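Local structure of beta-galactosidase/beta-glucuronidase (Faecalibacterium prausnitzii L2-6, 6MVF) at residues R277-T282 / P425-T430. The protein is a flavin mononucleotide-binding beta-glucuronidase of glycosyl hydrolase family 2, a family also generally assigned beta-galactosidase activity. Numbering follows the deposited sequence.
Sequences RSYTVT and PTRLTT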
loop_
_atom_site.group_PDB
_atom_site.type_symbol
_atom_site.label_atom_id
_atom_site.label_comp_id
_atom_site.label_asym_id
_atom_site.label_seq_id
_atom_site.Cartn_x
_atom_site.Cartn_y
_atom_site.Cartn_z
ATOM N N ARG A 277 2.677 -27.420 19.230
ATOM C CA ARG A 277 3.488 -27.373 20.438
ATOM C C ARG A 277 2.910 -28.333 21.452
ATOM O O ARG A 277 1.708 -28.590 21.465
ATOM C CB ARG A 277 3.570 -25.969 21.057
ATOM C CG ARG A 277 2.345 -25.520 21.819
ATOM C CD ARG A 277 1.310 -24.988 20.878
ATOM N NE ARG A 277 0.072 -24.605 21.542
ATOM C CZ ARG A 277 -0.858 -25.474 21.920
ATOM N NH1 ARG A 277 -0.650 -26.779 21.720
ATOM N NH2 ARG A 277 -1.979 -25.044 22.512
ATOM N N SER A 278 3.785 -28.855 22.300
ATOM C CA SER A 278 3.398 -29.525 23.528
ATOM C C SER A 278 4.042 -28.778 24.687
ATOM O O SER A 278 4.987 -28.007 24.499
ATOM C CB SER A 278 3.821 -30.997 23.529
ATOM O OG SER A 278 5.210 -31.132 23.251
ATOM N N TYR A 279 3.516 -29.002 25.889
ATOM C CA TYR A 279 3.968 -28.228 27.034
ATOM C C TYR A 279 3.549 -28.931 28.318
ATOM O O TYR A 279 2.563 -29.669 28.357
ATOM C CB TYR A 279 3.437 -26.779 26.998
ATOM C CG TYR A 279 1.924 -26.634 26.999
ATOM C CD1 TYR A 279 1.197 -26.691 25.818
ATOM C CD2 TYR A 279 1.225 -26.412 28.182
ATOM C CE1 TYR A 279 -0.184 -26.555 25.803
ATOM C CE2 TYR A 279 -0.166 -26.272 28.181
ATOM C CZ TYR A 279 -0.862 -26.344 26.978
ATOM O OH TYR A 279 -2.233 -26.198 26.951
ATOM N N THR A 280 4.321 -28.685 29.374
ATOM C CA THR A 280 4.098 -29.306 30.664
ATOM C C THR A 280 4.319 -28.259 31.742
ATOM O O THR A 280 5.111 -27.325 31.567
ATOM C CB THR A 280 5.034 -30.513 30.872
ATOM O OG1 THR A 280 6.379 -30.130 30.555
ATOM C CG2 THR A 280 4.640 -31.672 29.955
ATOM N N VAL A 281 3.577 -28.396 32.840
ATOM C CA VAL A 281 3.858 -27.680 34.079
ATOM C C VAL A 281 3.987 -28.709 35.190
ATOM O O VAL A 281 3.086 -29.534 35.377
ATOM C CB VAL A 281 2.768 -26.653 34.436
ATOM C CG1 VAL A 281 3.173 -25.910 35.688
ATOM C CG2 VAL A 281 2.520 -25.680 33.292
ATOM N N THR A 282 5.100 -28.657 35.925
ATOM C CA THR A 282 5.294 -29.459 37.121
ATOM C C THR A 282 5.591 -28.559 38.317
ATOM O O THR A 282 6.142 -27.462 38.153
ATOM C CB THR A 282 6.443 -30.465 36.957
ATOM O OG1 THR A 282 7.691 -29.766 36.844
ATOM C CG2 THR A 282 6.214 -31.336 35.735
ATOM N N PRO A 425 -9.417 -31.418 26.206
ATOM C CA PRO A 425 -8.420 -32.048 27.087
ATOM C C PRO A 425 -6.983 -31.672 26.757
ATOM O O PRO A 425 -6.073 -32.034 27.516
ATOM C CB PRO A 425 -8.672 -33.549 26.877
ATOM C CG PRO A 425 -9.340 -33.648 25.525
ATOM C CD PRO A 425 -10.163 -32.396 25.393
ATOM N N THR A 426 -6.751 -30.950 25.665
ATOM C CA THR A 426 -5.406 -30.589 25.246
ATOM C C THR A 426 -4.865 -29.366 25.978
ATOM O O THR A 426 -3.742 -28.942 25.690
ATOM C CB THR A 426 -5.359 -30.307 23.729
ATOM O OG1 THR A 426 -5.837 -28.982 23.474
ATOM C CG2 THR A 426 -6.201 -31.292 22.930
ATOM N N ARG A 427 -5.618 -28.766 26.891
ATOM C CA ARG A 427 -5.129 -27.589 27.589
ATOM C C ARG A 427 -5.292 -27.739 29.097
ATOM O O ARG A 427 -6.149 -28.479 29.592
ATOM C CB ARG A 427 -5.829 -26.308 27.093
ATOM C CG ARG A 427 -5.405 -25.887 25.679
ATOM C CD ARG A 427 -6.125 -24.630 25.239
ATOM N NE ARG A 427 -5.606 -24.070 23.989
ATOM C CZ ARG A 427 -6.047 -24.387 22.777
ATOM N NH1 ARG A 427 -7.010 -25.286 22.628
ATOM N NH2 ARG A 427 -5.521 -23.799 21.712
ATOM N N LEU A 428 -4.431 -27.020 29.813
ATOM C CA LEU A 428 -4.461 -26.965 31.268
ATOM C C LEU A 428 -5.504 -25.970 31.761
ATOM O O LEU A 428 -5.725 -24.926 31.144
ATOM C CB LEU A 428 -3.078 -26.576 31.785
ATOM C CG LEU A 428 -1.990 -27.558 31.360
ATOM C CD1 LEU A 428 -0.645 -27.042 31.778
ATOM C CD2 LEU A 428 -2.255 -28.961 31.936
ATOM N N THR A 429 -6.145 -26.288 32.881
ATOM C CA THR A 429 -7.021 -25.335 33.552
ATOM C C THR A 429 -6.263 -24.644 34.684
ATOM O O THR A 429 -5.328 -25.205 35.266
ATOM C CB THR A 429 -8.288 -26.011 34.089
ATOM O OG1 THR A 429 -7.937 -27.069 34.990
ATOM C CG2 THR A 429 -9.091 -26.605 32.943
ATOM N N THR A 430 -6.649 -23.397 34.958
ATOM C CA THR A 430 -6.004 -22.571 35.969
ATOM C C THR A 430 -7.090 -21.810 36.708
ATOM O O THR A 430 -8.264 -21.843 36.331
ATOM C CB THR A 430 -4.963 -21.592 35.361
ATOM O OG1 THR A 430 -4.172 -20.993 36.401
ATOM C CG2 THR A 430 -5.638 -20.462 34.555
HETATM O O HOH W 1 -3.214 -27.222 23.210
#
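Tyr279 and Leu428 meet at the N-terminal end of a strand of the TIM barrel, where a hairpin packs against it. Tyr279 lies on strand 279-282, which forms this antiparallel hairpin with strand 286-289. Leu428 begins barrel strand 428-433, parallel to strand 391-398. The tyrosine ring and the leucine side chain run alongside each other, pointing opposite ways. CD1 of Leu428 comes to the ring edge, near its plane, 3.7 Å from CE2 of Tyr279. The same CD1 reaches CG2 of Val281 at 3.8 Å, and Phe393 of strand 391-398 adds to this apolar patch.

With chi1 at 60°, CG of Tyr279 is tucked between the backbone N and the carbonyl carbon, and the ring reaches toward 425-430. Its OH then ends over the backbone of the other segment, 3.3 Å from CA of Arg427. At the opposite edge of the ring, CE1 of Tyr279 lies above one face of the Arg277 guanidinium, toward its rim. Replacing Tyr279 by an alanine is likely to open a gap beside Leu428 CD1 and uncover one face of the Arg277 guanidinium.

Arg277 and Arg427 cross at about a right angle, with guanidinium planes 73° apart. Their NH2 atoms are 3.8 Å from each other, a close approach of like charges. Other groups probably offset it. Arg277 NE donates a hydrogen bond to Pro389 O. Arg427 NE donates one to Ile391 O, and its NH1 forms a salt bridge with Asp424. A water links the segments. It accepts from Arg277 NH2 at 2.6 Å, in the guanidinium plane, and donates to Thr426 O at 3.1 Å.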